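Local coordinates for GTPase activator-like protein (Chaetomium thermophilum, PDB 5HIU) that probably activates a small GTPase as the fungal counterpart of TSC2, this chain being the all-helical N-terminal part of the longer protein, at residues A[145-150]-A[211-216]; A[141-146]-A[188-193]; A[219-222]-A[226-229]; A[229-234]-A[253-258]. All coordinates share one frame; numbering follows the deposited sequence.

Contact 1. Residues A[145-150]-A[211-216]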
loop_
_atom_site.group_PDB
_atom_site.type_symbol
_atom_site.label_atom_id
_atom_site.label_comp_id
_atom_site.label_asym_id
_atom_site.label_seq_id
_atom_site.Cartn_x
_atom_site.Cartn_y
_atom_site.Cartn_z
ATOM N N LEU A 145 -7.720 12.774 -7.143
ATOM C CA LEU A 145 -8.891 13.488 -6.666
ATOM C C LEU A 145 -9.963 12.472 -6.263
ATOM O O LEU A 145 -10.443 12.439 -5.134
ATOM C CB LEU A 145 -9.384 14.406 -7.770
ATOM C CG LEU A 145 -10.598 15.290 -7.507
ATOM C CD1 LEU A 145 -10.623 15.820 -6.079
ATOM C CD2 LEU A 145 -10.593 16.418 -8.540
ATOM N N TRP A 146 -10.284 11.603 -7.201
ATOM C CA TRP A 146 -11.279 10.575 -6.990
ATOM C C TRP A 146 -10.995 9.640 -5.805
ATOM O O TRP A 146 -11.926 9.123 -5.196
ATOM C CB TRP A 146 -11.391 9.762 -8.279
ATOM C CG TRP A 146 -12.192 10.428 -9.328
ATOM C CD1 TRP A 146 -12.681 11.703 -9.319
ATOM C CD2 TRP A 146 -12.610 9.847 -10.549
ATOM N NE1 TRP A 146 -13.383 11.939 -10.469
ATOM C CE2 TRP A 146 -13.357 10.811 -11.236
ATOM C CE3 TRP A 146 -12.432 8.595 -11.125
ATOM C CZ2 TRP A 146 -13.909 10.572 -12.470
ATOM C CZ3 TRP A 146 -12.977 8.359 -12.353
ATOM C CH2 TRP A 146 -13.722 9.340 -13.012
ATOM N N LEU A 147 -9.723 9.405 -5.499
ATOM C CA LEU A 147 -9.365 8.577 -4.361
ATOM C C LEU A 147 -9.873 9.211 -3.094
ATOM O O LEU A 147 -10.444 8.540 -2.235
ATOM C CB LEU A 147 -7.849 8.441 -4.223
ATOM C CG LEU A 147 -7.201 7.164 -4.712
ATOM C CD1 LEU A 147 -5.703 7.289 -4.474
ATOM C CD2 LEU A 147 -7.758 5.958 -3.991
ATOM N N ASN A 148 -9.613 10.511 -2.969
ATOM C CA ASN A 148 -10.040 11.257 -1.807
ATOM C C ASN A 148 -11.557 11.125 -1.717
ATOM O O ASN A 148 -12.082 10.638 -0.725
ATOM C CB ASN A 148 -9.599 12.708 -1.938
ATOM C CG ASN A 148 -9.815 13.524 -0.668
ATOM O OD1 ASN A 148 -9.602 13.065 0.448
ATOM N ND2 ASN A 148 -10.209 14.759 -0.848
ATOM N N GLN A 149 -12.252 11.503 -2.784
ATOM C CA GLN A 149 -13.695 11.386 -2.824
ATOM C C GLN A 149 -14.093 9.986 -2.432
ATOM O O GLN A 149 -14.904 9.808 -1.513
ATOM C CB GLN A 149 -14.234 11.654 -4.223
ATOM C CG GLN A 149 -14.401 13.119 -4.595
ATOM C CD GLN A 149 -15.123 13.300 -5.930
ATOM O OE1 GLN A 149 -15.894 12.423 -6.385
ATOM N NE2 GLN A 149 -14.876 14.441 -6.573
ATOM N N ALA A 150 -13.520 8.990 -3.112
ATOM C CA ALA A 150 -14.053 7.629 -3.009
ATOM C C ALA A 150 -13.856 7.084 -1.612
ATOM O O ALA A 150 -14.769 6.516 -1.007
ATOM C CB ALA A 150 -13.428 6.700 -4.027
ATOM N N ILE A 211 0.915 9.129 -3.464
ATOM C CA ILE A 211 1.491 8.399 -2.344
ATOM C C ILE A 211 0.887 8.820 -1.019
ATOM O O ILE A 211 0.449 7.958 -0.251
ATOM C CB ILE A 211 3.021 8.564 -2.291
ATOM C CG1 ILE A 211 3.673 7.741 -3.405
ATOM C CG2 ILE A 211 3.579 8.105 -0.952
ATOM C CD1 ILE A 211 5.017 8.284 -3.852
ATOM N N ASP A 212 0.862 10.133 -0.753
ATOM C CA ASP A 212 0.248 10.669 0.479
ATOM C C ASP A 212 -1.153 10.133 0.694
ATOM O O ASP A 212 -1.525 9.720 1.792
ATOM C CB ASP A 212 0.133 12.204 0.440
ATOM C CG ASP A 212 1.461 12.892 0.450
ATOM O OD1 ASP A 212 2.492 12.220 0.630
ATOM O OD2 ASP A 212 1.481 14.123 0.267
ATOM N N MET A 213 -1.939 10.174 -0.364
ATOM C CA MET A 213 -3.326 9.759 -0.293
ATOM C C MET A 213 -3.448 8.277 0.119
ATOM O O MET A 213 -4.287 7.928 0.960
ATOM C CB MET A 213 -3.969 10.002 -1.660
ATOM C CG MET A 213 -5.474 9.879 -1.734
ATOM S SD MET A 213 -6.296 11.096 -0.710
ATOM C CE MET A 213 -6.844 10.095 0.681
ATOM N N LEU A 214 -2.594 7.418 -0.448
ATOM C CA LEU A 214 -2.641 5.991 -0.137
ATOM C C LEU A 214 -2.229 5.698 1.293
ATOM O O LEU A 214 -2.743 4.766 1.921
ATOM C CB LEU A 214 -1.700 5.216 -1.019
ATOM C CG LEU A 214 -1.933 5.355 -2.498
ATOM C CD1 LEU A 214 -0.608 5.072 -3.156
ATOM C CD2 LEU A 214 -3.040 4.428 -2.971
ATOM N N LEU A 215 -1.282 6.474 1.797
ATOM C CA LEU A 215 -0.777 6.210 3.119
ATOM C C LEU A 215 -1.788 6.648 4.154
ATOM O O LEU A 215 -1.968 5.970 5.161
ATOM C CB LEU A 215 0.555 6.897 3.330
ATOM C CG LEU A 215 1.643 6.419 2.386
ATOM C CD1 LEU A 215 2.937 7.110 2.760
ATOM C CD2 LEU A 215 1.823 4.903 2.375
ATOM N N LYS A 216 -2.443 7.774 3.904
ATOM C CA LYS A 216 -3.566 8.221 4.739
ATOM C C LYS A 216 -4.516 7.028 4.906
ATOM O O LYS A 216 -4.744 6.515 6.009
ATOM C CB LYS A 216 -4.279 9.386 4.044
ATOM C CG LYS A 216 -5.039 10.351 4.938
ATOM C CD LYS A 216 -5.512 11.568 4.136
ATOM C CE LYS A 216 -5.219 12.863 4.881
ATOM N NZ LYS A 216 -5.855 14.059 4.258
#
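Leu147 CB rests 3.7 Å from Met213 CG, the closest approach between 145-150 and 211-216. The two side chains run antiparallel alongside one another, which brings Leu147 CD1 onto the same methylene, 3.8 Å from Met213 CG. Beyond it the methionine chain bends (chi2 63°) and carries its sulfur to Asn148: Met213 SD lies 3.9 Å from Asn148 CB, the two side chains roughly perpendicular. A looser touch, Leu147 CD1 to Leu214 CD2 at 4.2 Å, closes the inner side. All of this is van der Waals packing. Leu147 and Leu214 are buried and Asn148 and Met213 only partly so, hence burial falls off from the leucines toward Asn148 and Met213. In the second shell, Phe188 of helix 179-198 backs Leu147, while Val233 and Ile234 of helix 224-240 back Leu214. The local axes approach to 10.1 Å and differ in direction by only 18°, with the CA atoms of Asn148 and Met213 7.0 Å apart. Such near-parallel helices, joined through an intervening helix and stacked side by side along an elongated chain without strands, are typical of an alpha-solenoid.

Contact 2. Residues A[141-146]-A[188-193]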
loop_
_atom_site.group_PDB
_atom_site.type_symbol
_atom_site.label_atom_id
_atom_site.label_comp_id
_atom_site.label_asym_id
_atom_site.label_seq_id
_atom_site.Cartn_x
_atom_site.Cartn_y
_atom_site.Cartn_z
ATOM N N PRO A 141 -3.800 13.321 -11.773
ATOM C CA PRO A 141 -4.449 14.241 -10.860
ATOM C C PRO A 141 -5.917 13.935 -10.650
ATOM O O PRO A 141 -6.441 14.176 -9.560
ATOM C CB PRO A 141 -4.293 15.589 -11.562
ATOM C CG PRO A 141 -3.006 15.459 -12.304
ATOM C CD PRO A 141 -2.997 14.034 -12.788
ATOM N N LEU A 142 -6.579 13.430 -11.690
ATOM C CA LEU A 142 -7.969 13.073 -11.576
ATOM C C LEU A 142 -8.125 11.874 -10.652
ATOM O O LEU A 142 -8.984 11.896 -9.754
ATOM C CB LEU A 142 -8.577 12.766 -12.930
ATOM C CG LEU A 142 -10.008 12.248 -12.752
ATOM C CD1 LEU A 142 -10.954 13.413 -12.575
ATOM C CD2 LEU A 142 -10.435 11.338 -13.897
ATOM N N LEU A 143 -7.309 10.836 -10.860
ATOM C CA LEU A 143 -7.374 9.636 -10.002
ATOM C C LEU A 143 -7.152 9.992 -8.546
ATOM O O LEU A 143 -7.844 9.502 -7.651
ATOM C CB LEU A 143 -6.330 8.599 -10.394
ATOM C CG LEU A 143 -6.468 8.016 -11.796
ATOM C CD1 LEU A 143 -5.256 7.158 -12.096
ATOM C CD2 LEU A 143 -7.753 7.231 -11.990
ATOM N N THR A 144 -6.168 10.842 -8.306
ATOM C CA THR A 144 -5.865 11.253 -6.955
ATOM C C THR A 144 -7.051 11.966 -6.347
ATOM O O THR A 144 -7.360 11.791 -5.179
ATOM C CB THR A 144 -4.633 12.159 -6.942
ATOM O OG1 THR A 144 -3.507 11.404 -7.422
ATOM C CG2 THR A 144 -4.362 12.704 -5.527
ATOM N N LEU A 145 -7.720 12.774 -7.143
ATOM C CA LEU A 145 -8.891 13.488 -6.666
ATOM C C LEU A 145 -9.963 12.472 -6.263
ATOM O O LEU A 145 -10.443 12.439 -5.134
ATOM C CB LEU A 145 -9.384 14.406 -7.770
ATOM C CG LEU A 145 -10.598 15.290 -7.507
ATOM C CD1 LEU A 145 -10.623 15.820 -6.079
ATOM C CD2 LEU A 145 -10.593 16.418 -8.540
ATOM N N TRP A 146 -10.284 11.603 -7.201
ATOM C CA TRP A 146 -11.279 10.575 -6.990
ATOM C C TRP A 146 -10.995 9.640 -5.805
ATOM O O TRP A 146 -11.926 9.123 -5.196
ATOM C CB TRP A 146 -11.391 9.762 -8.279
ATOM C CG TRP A 146 -12.192 10.428 -9.328
ATOM C CD1 TRP A 146 -12.681 11.703 -9.319
ATOM C CD2 TRP A 146 -12.610 9.847 -10.549
ATOM N NE1 TRP A 146 -13.383 11.939 -10.469
ATOM C CE2 TRP A 146 -13.357 10.811 -11.236
ATOM C CE3 TRP A 146 -12.432 8.595 -11.125
ATOM C CZ2 TRP A 146 -13.909 10.572 -12.470
ATOM C CZ3 TRP A 146 -12.977 8.359 -12.353
ATOM C CH2 TRP A 146 -13.722 9.340 -13.012
ATOM N N PHE A 188 -9.142 1.692 -6.915
ATOM C CA PHE A 188 -7.796 1.194 -6.591
ATOM C C PHE A 188 -7.308 0.310 -7.740
ATOM O O PHE A 188 -6.180 0.464 -8.217
ATOM C CB PHE A 188 -7.780 0.316 -5.317
ATOM C CG PHE A 188 -7.772 1.077 -4.013
ATOM C CD1 PHE A 188 -6.809 2.007 -3.744
ATOM C CD2 PHE A 188 -8.710 0.787 -3.024
ATOM C CE1 PHE A 188 -6.789 2.668 -2.541
ATOM C CE2 PHE A 188 -8.704 1.451 -1.814
ATOM C CZ PHE A 188 -7.747 2.395 -1.580
ATOM N N ALA A 189 -8.148 -0.615 -8.181
ATOM C CA ALA A 189 -7.773 -1.444 -9.336
ATOM C C ALA A 189 -7.377 -0.538 -10.507
ATOM O O ALA A 189 -6.360 -0.766 -11.132
ATOM C CB ALA A 189 -8.900 -2.385 -9.747
ATOM N N LEU A 190 -8.153 0.517 -10.759
ATOM C CA LEU A 190 -7.868 1.411 -11.887
ATOM C C LEU A 190 -6.572 2.159 -11.718
ATOM O O LEU A 190 -5.868 2.393 -12.680
ATOM C CB LEU A 190 -8.997 2.418 -12.091
ATOM C CG LEU A 190 -8.956 3.245 -13.370
ATOM C CD1 LEU A 190 -9.090 2.358 -14.585
ATOM C CD2 LEU A 190 -10.079 4.262 -13.359
ATOM N N VAL A 191 -6.275 2.557 -10.493
ATOM C CA VAL A 191 -5.065 3.321 -10.208
ATOM C C VAL A 191 -3.851 2.404 -10.400
ATOM O O VAL A 191 -2.845 2.800 -10.978
ATOM C CB VAL A 191 -5.068 3.859 -8.768
ATOM C CG1 VAL A 191 -3.747 4.494 -8.442
ATOM C CG2 VAL A 191 -6.177 4.854 -8.556
ATOM N N LYS A 192 -3.949 1.181 -9.901
ATOM C CA LYS A 192 -2.920 0.168 -10.135
ATOM C C LYS A 192 -2.629 0.007 -11.648
ATOM O O LYS A 192 -1.478 -0.008 -12.054
ATOM C CB LYS A 192 -3.368 -1.153 -9.502
ATOM C CG LYS A 192 -2.359 -2.279 -9.495
ATOM C CD LYS A 192 -3.054 -3.616 -9.227
ATOM C CE LYS A 192 -2.191 -4.811 -9.637
ATOM N NZ LYS A 192 -2.786 -6.114 -9.233
ATOM N N ASP A 193 -3.666 -0.071 -12.474
ATOM C CA ASP A 193 -3.487 -0.331 -13.910
ATOM C C ASP A 193 -2.948 0.859 -14.703
ATOM O O ASP A 193 -2.200 0.695 -15.692
ATOM C CB ASP A 193 -4.800 -0.767 -14.521
ATOM C CG ASP A 193 -5.264 -2.096 -13.976
ATOM O OD1 ASP A 193 -4.470 -2.748 -13.267
ATOM O OD2 ASP A 193 -6.413 -2.492 -14.255
#
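Leu143 holds this contact together, meeting both Leu190 and Val191 of the facing helix. Its CG stands anti to the carbonyl carbon (chi1 -63°), and from there Leu143 CD2 reaches Leu190 CD2 at 4.0 Å. The two leucine side chains meet nearly square to each other, so they touch through single methyl groups rather than along their lengths. Nearer the backbone, Leu143 CB takes the CG2 methyl of Val191 at 4.2 Å. All three residues are buried, and the CA atoms of Leu143 and Val191 lie 6.7 Å apart.

The packing thins quickly away from this centre. Trp146 points its CB toward the other segment, but Trp146 CZ3 comes no nearer than 5.1 Å to Leu190 CD2. The indole is used elsewhere: Leu142 CD2 sits 3.8 Å above one face of the Trp146 ring, displaced toward the rim, and Phe115 meets the indole edge-to-face. The solvent-facing residues, such as Leu145 on one helix and Ala189 and Lys192 on the other, lie on the outer faces, away from the seam. Helix 204-219 closes one flank, where its Leu210 packs on both Thr144 and Val191. Two helices running in broadly opposite directions and sharing an apolar seam, with a third helix packed against both, match the layered helical hairpins of an alpha-solenoid.

Contact 3. Residues A[219-222]-A[226-229]; sequences MLTS and DLRA
Thr221 has an extended backbone (phi -157°, psi 137°) as it faces Asp226 on helix 224-240, their CA atoms 7.1 Å apart. The setting is the short interhelical turn of an alpha-solenoid, where the chain leaves helix 204-219 and enters the next helix within a few residues. Thr221 OG1 makes a weak hydrogen bond to the N of Val223, two residues on, the connection that defines an ST turn, so one hydroxyl serves both the turn and the helix beyond it.

The main polar link is the hydrogen bond donated by Thr221 OG1 to Asp226 OD2, 2.6 Å long. It arrives at the anti lone pair of that oxygen, the one directed away from OD1. With OG1 anti to the backbone N (chi1 179°), the hydroxyl is turned to the carboxylate while the methyl is left to face Leu227. Asp226 OD2 has a second partner in the guanidinium of Arg158, on helix 139-163, through a salt bridge to NH1. Two donors on one oxygen of a buried carboxylate would be expected to stabilise its ionised form. Around the apolar half, Leu227 packs further on Ile258, Val262 and Leu265. The side chains of Thr221 and Leu227 pass head to tail, the threonine CG2 methyl lying 4.0 Å from Leu227 CG and 4.1 Å from Leu227 CD2.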
loop_
_atom_site.group_PDB
_atom_site.type_symbol
_atom_site.label_atom_id
_atom_site.label_comp_id
_atom_site.label_asym_id
_atom_site.label_seq_id
_atom_site.Cartn_x
_atom_site.Cartn_y
_atom_site.Cartn_z
ATOM N N MET A 219 -3.291 4.231 7.076
ATOM C CA MET A 219 -3.266 4.409 8.512
ATOM C C MET A 219 -4.626 4.641 9.114
ATOM O O MET A 219 -4.734 4.780 10.321
ATOM C CB MET A 219 -2.308 5.541 8.878
ATOM C CG MET A 219 -0.870 5.236 8.487
ATOM S SD MET A 219 -0.316 3.592 9.018
ATOM C CE MET A 219 -0.349 3.897 10.785
ATOM N N LEU A 220 -5.679 4.709 8.317
ATOM C CA LEU A 220 -7.000 4.842 8.913
ATOM C C LEU A 220 -7.985 4.259 7.984
ATOM O O LEU A 220 -8.467 4.922 7.104
ATOM C CB LEU A 220 -7.332 6.300 9.261
ATOM C CG LEU A 220 -7.200 7.415 8.217
ATOM C CD1 LEU A 220 -8.511 7.694 7.502
ATOM C CD2 LEU A 220 -6.747 8.693 8.890
ATOM N N THR A 221 -8.231 2.974 8.120
ATOM C CA THR A 221 -9.265 2.339 7.332
ATOM C C THR A 221 -9.691 1.113 8.080
ATOM O O THR A 221 -8.864 0.374 8.614
ATOM C CB THR A 221 -8.791 1.983 5.914
ATOM O OG1 THR A 221 -9.849 1.347 5.193
ATOM C CG2 THR A 221 -7.597 1.056 5.947
ATOM N N SER A 222 -10.997 0.907 8.131
ATOM C CA SER A 222 -11.560 -0.164 8.925
ATOM C C SER A 222 -11.516 -1.468 8.146
ATOM O O SER A 222 -11.773 -2.524 8.717
ATOM C CB SER A 222 -12.988 0.206 9.359
ATOM O OG SER A 222 -13.734 0.835 8.327
ATOM N N ASP A 226 -8.906 -2.491 1.600
ATOM C CA ASP A 226 -8.274 -1.210 1.321
ATOM C C ASP A 226 -6.760 -1.276 1.544
ATOM O O ASP A 226 -5.993 -0.705 0.779
ATOM C CB ASP A 226 -8.850 -0.105 2.211
ATOM C CG ASP A 226 -10.343 0.153 1.980
ATOM O OD1 ASP A 226 -10.873 -0.254 0.927
ATOM O OD2 ASP A 226 -10.979 0.785 2.864
ATOM N N LEU A 227 -6.310 -1.944 2.602
ATOM C CA LEU A 227 -4.865 -2.048 2.842
ATOM C C LEU A 227 -4.211 -2.924 1.805
ATOM O O LEU A 227 -3.127 -2.630 1.333
ATOM C CB LEU A 227 -4.559 -2.650 4.209
ATOM C CG LEU A 227 -4.794 -1.777 5.410
ATOM C CD1 LEU A 227 -4.542 -2.601 6.658
ATOM C CD2 LEU A 227 -3.889 -0.560 5.386
ATOM N N ARG A 228 -4.856 -4.039 1.502
ATOM C CA ARG A 228 -4.323 -4.936 0.502
ATOM C C ARG A 228 -4.201 -4.116 -0.763
ATOM O O ARG A 228 -3.177 -4.147 -1.438
ATOM C CB ARG A 228 -5.239 -6.145 0.315
ATOM C CG ARG A 228 -4.872 -7.032 -0.849
ATOM C CD ARG A 228 -5.805 -8.234 -0.970
ATOM N NE ARG A 228 -5.326 -9.368 -0.185
ATOM C CZ ARG A 228 -5.670 -9.642 1.073
ATOM N NH1 ARG A 228 -6.528 -8.877 1.752
ATOM N NH2 ARG A 228 -5.149 -10.709 1.667
ATOM N N ALA A 229 -5.237 -3.339 -1.041
ATOM C CA ALA A 229 -5.318 -2.594 -2.287
ATOM C C ALA A 229 -4.232 -1.529 -2.351
ATOM O O ALA A 229 -3.562 -1.425 -3.363
ATOM C CB ALA A 229 -6.707 -1.971 -2.462
#

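Contact 4. Residues A[229-234]-A[253-258]; sequences ACIHVI and QVLSSI
Ile231 meets Leu255 and Ile258 through aliphatic branches alone, with no flat side chain between the segments; the flat group that matters here is the peptide carbonyl of Gln253, within helix 253-258. Its oxygen accepts two bonds from the same residue, one from each face of the carbonyl plane. Ser257 OG approaches Gln253 O at 2.9 Å, tilted 34° from that plane, and Ser257 N reaches Gln253 O at 3.0 Å from the opposite face. The serine hydroxyl is thereby satisfied inside its own helix although the residue is buried.

This is helix-to-helix packing within an alpha-solenoid, joining helix 224-240 to helix 245-261, its successor in the chain. The local axes pass 11.8 Å apart, with 134° between their directions, so the helices run against each other at a marked slant. That spacing is bridged by long branched side chains. Ile231 and Ile258 reach toward each other tip to tip, Ile231 CD1 standing 4.0 Å from Ile258 CG2. The CG1 branch of Ile231, anti to its carbonyl carbon (chi1 -73°), is what extends toward the neighbour.

Leu255 divides its two methyls between isoleucines one helical turn apart. Helix 266-277 joins the same apolar patch, with Thr272 against Ile231 and Ile234, and Ile273 against Leu255. On the leucine, CD2 lies 4.3 Å from Ile231 CG1, whereas the other methyl makes a lighter touch, Leu255 CD1 to Ile234 CG2 at 4.4 Å.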
loop_
_atom_site.group_PDB
_atom_site.type_symbol
_atom_site.label_atom_id
_atom_site.label_comp_id
_atom_site.label_asym_id
_atom_site.label_seq_id
_atom_site.Cartn_x
_atom_site.Cartn_y
_atom_site.Cartn_z
ATOM N N ALA A 229 -5.237 -3.339 -1.041
ATOM C CA ALA A 229 -5.318 -2.594 -2.287
ATOM C C ALA A 229 -4.232 -1.529 -2.351
ATOM O O ALA A 229 -3.562 -1.425 -3.363
ATOM C CB ALA A 229 -6.707 -1.971 -2.462
ATOM N N CYS A 230 -4.055 -0.759 -1.273
ATOM C CA CYS A 230 -3.018 0.258 -1.215
ATOM C C CYS A 230 -1.619 -0.301 -1.327
ATOM O O CYS A 230 -0.738 0.351 -1.878
ATOM C CB CYS A 230 -3.107 1.043 0.085
ATOM S SG CYS A 230 -4.619 1.989 0.171
ATOM N N ILE A 231 -1.395 -1.498 -0.793
ATOM C CA ILE A 231 -0.099 -2.134 -0.937
ATOM C C ILE A 231 0.155 -2.434 -2.397
ATOM O O ILE A 231 1.258 -2.230 -2.908
ATOM C CB ILE A 231 -0.012 -3.434 -0.129
ATOM C CG1 ILE A 231 0.078 -3.107 1.351
ATOM C CG2 ILE A 231 1.209 -4.261 -0.519
ATOM C CD1 ILE A 231 -0.318 -4.281 2.225
ATOM N N HIS A 232 -0.859 -2.952 -3.065
ATOM C CA HIS A 232 -0.724 -3.261 -4.484
ATOM C C HIS A 232 -0.509 -2.000 -5.298
ATOM O O HIS A 232 0.275 -2.024 -6.238
ATOM C CB HIS A 232 -1.887 -4.130 -4.970
ATOM C CG HIS A 232 -1.941 -5.446 -4.259
ATOM N ND1 HIS A 232 -0.814 -6.216 -4.048
ATOM C CD2 HIS A 232 -2.958 -6.095 -3.646
ATOM C CE1 HIS A 232 -1.142 -7.295 -3.360
ATOM N NE2 HIS A 232 -2.437 -7.246 -3.102
ATOM N N VAL A 233 -1.101 -0.877 -4.882
ATOM C CA VAL A 233 -0.848 0.365 -5.592
ATOM C C VAL A 233 0.619 0.730 -5.462
ATOM O O VAL A 233 1.257 1.114 -6.427
ATOM C CB VAL A 233 -1.770 1.496 -5.138
ATOM C CG1 VAL A 233 -1.203 2.857 -5.514
ATOM C CG2 VAL A 233 -3.138 1.310 -5.759
ATOM N N ILE A 234 1.158 0.565 -4.275
ATOM C CA ILE A 234 2.541 0.908 -4.011
ATOM C C ILE A 234 3.469 -0.060 -4.698
ATOM O O ILE A 234 4.460 0.345 -5.267
ATOM C CB ILE A 234 2.817 0.983 -2.498
ATOM C CG1 ILE A 234 2.174 2.248 -1.945
ATOM C CG2 ILE A 234 4.320 1.017 -2.207
ATOM C CD1 ILE A 234 1.950 2.177 -0.453
ATOM N N GLN A 253 7.619 3.438 6.813
ATOM C CA GLN A 253 6.792 3.516 8.025
ATOM C C GLN A 253 5.518 2.709 7.819
ATOM O O GLN A 253 5.217 1.783 8.584
ATOM C CB GLN A 253 6.388 4.947 8.373
ATOM C CG GLN A 253 7.394 5.707 9.207
ATOM C CD GLN A 253 6.770 6.889 9.927
ATOM O OE1 GLN A 253 5.854 7.530 9.409
ATOM N NE2 GLN A 253 7.269 7.191 11.124
ATOM N N VAL A 254 4.770 3.042 6.777
ATOM C CA VAL A 254 3.426 2.504 6.694
ATOM C C VAL A 254 3.483 1.020 6.443
ATOM O O VAL A 254 2.824 0.245 7.143
ATOM C CB VAL A 254 2.567 3.226 5.648
ATOM C CG1 VAL A 254 1.306 2.443 5.340
ATOM C CG2 VAL A 254 2.216 4.611 6.154
ATOM N N LEU A 255 4.268 0.626 5.449
ATOM C CA LEU A 255 4.461 -0.806 5.109
ATOM C C LEU A 255 5.064 -1.646 6.238
ATOM O O LEU A 255 4.633 -2.778 6.448
ATOM C CB LEU A 255 5.387 -0.941 3.927
ATOM C CG LEU A 255 4.848 -0.376 2.650
ATOM C CD1 LEU A 255 6.012 -0.003 1.746
ATOM C CD2 LEU A 255 3.937 -1.403 2.013
ATOM N N SER A 256 6.055 -1.095 6.940
ATOM C CA SER A 256 6.660 -1.792 8.079
ATOM C C SER A 256 5.653 -2.006 9.181
ATOM O O SER A 256 5.688 -3.001 9.878
ATOM C CB SER A 256 7.851 -1.025 8.644
ATOM O OG SER A 256 8.992 -1.250 7.834
ATOM N N SER A 257 4.744 -1.060 9.318
ATOM C CA SER A 257 3.711 -1.158 10.320
ATOM C C SER A 257 2.674 -2.199 9.922
ATOM O O SER A 257 2.268 -3.014 10.733
ATOM C CB SER A 257 3.106 0.224 10.562
ATOM O OG SER A 257 4.102 1.082 11.130
ATOM N N ILE A 258 2.249 -2.196 8.671
ATOM C CA ILE A 258 1.263 -3.177 8.229
ATOM C C ILE A 258 1.872 -4.556 8.372
ATOM O O ILE A 258 1.227 -5.492 8.840
ATOM C CB ILE A 258 0.845 -2.939 6.779
ATOM C CG1 ILE A 258 -0.047 -1.707 6.681
ATOM C CG2 ILE A 258 0.101 -4.142 6.228
ATOM C CD1 ILE A 258 -0.017 -1.054 5.307
#

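Overall arrangement
The four contacts cluster in the middle of the solenoid. Contacts 1 and 2 start from the same part of helix 139-163, with centres 8 Å apart, and contact 4 begins on Ala229, where contact 3 ends, with centres 9 Å apart. Phe188 ties the two halves together: its CE1 lies 3.7 Å from Leu147 CD2 and 3.5 Å from Cys230 SG, and its CD2 lies 3.5 Å from Ala229 CB. Leu215 links contact 1 to contact 4, its CD2 being 3.8 Å from Val254 CB. Contacts 2 and 4 are the farthest apart, about 16 Å between centres. None belongs to a known active site; the GTPase-activating domain of this family lies toward the other terminus.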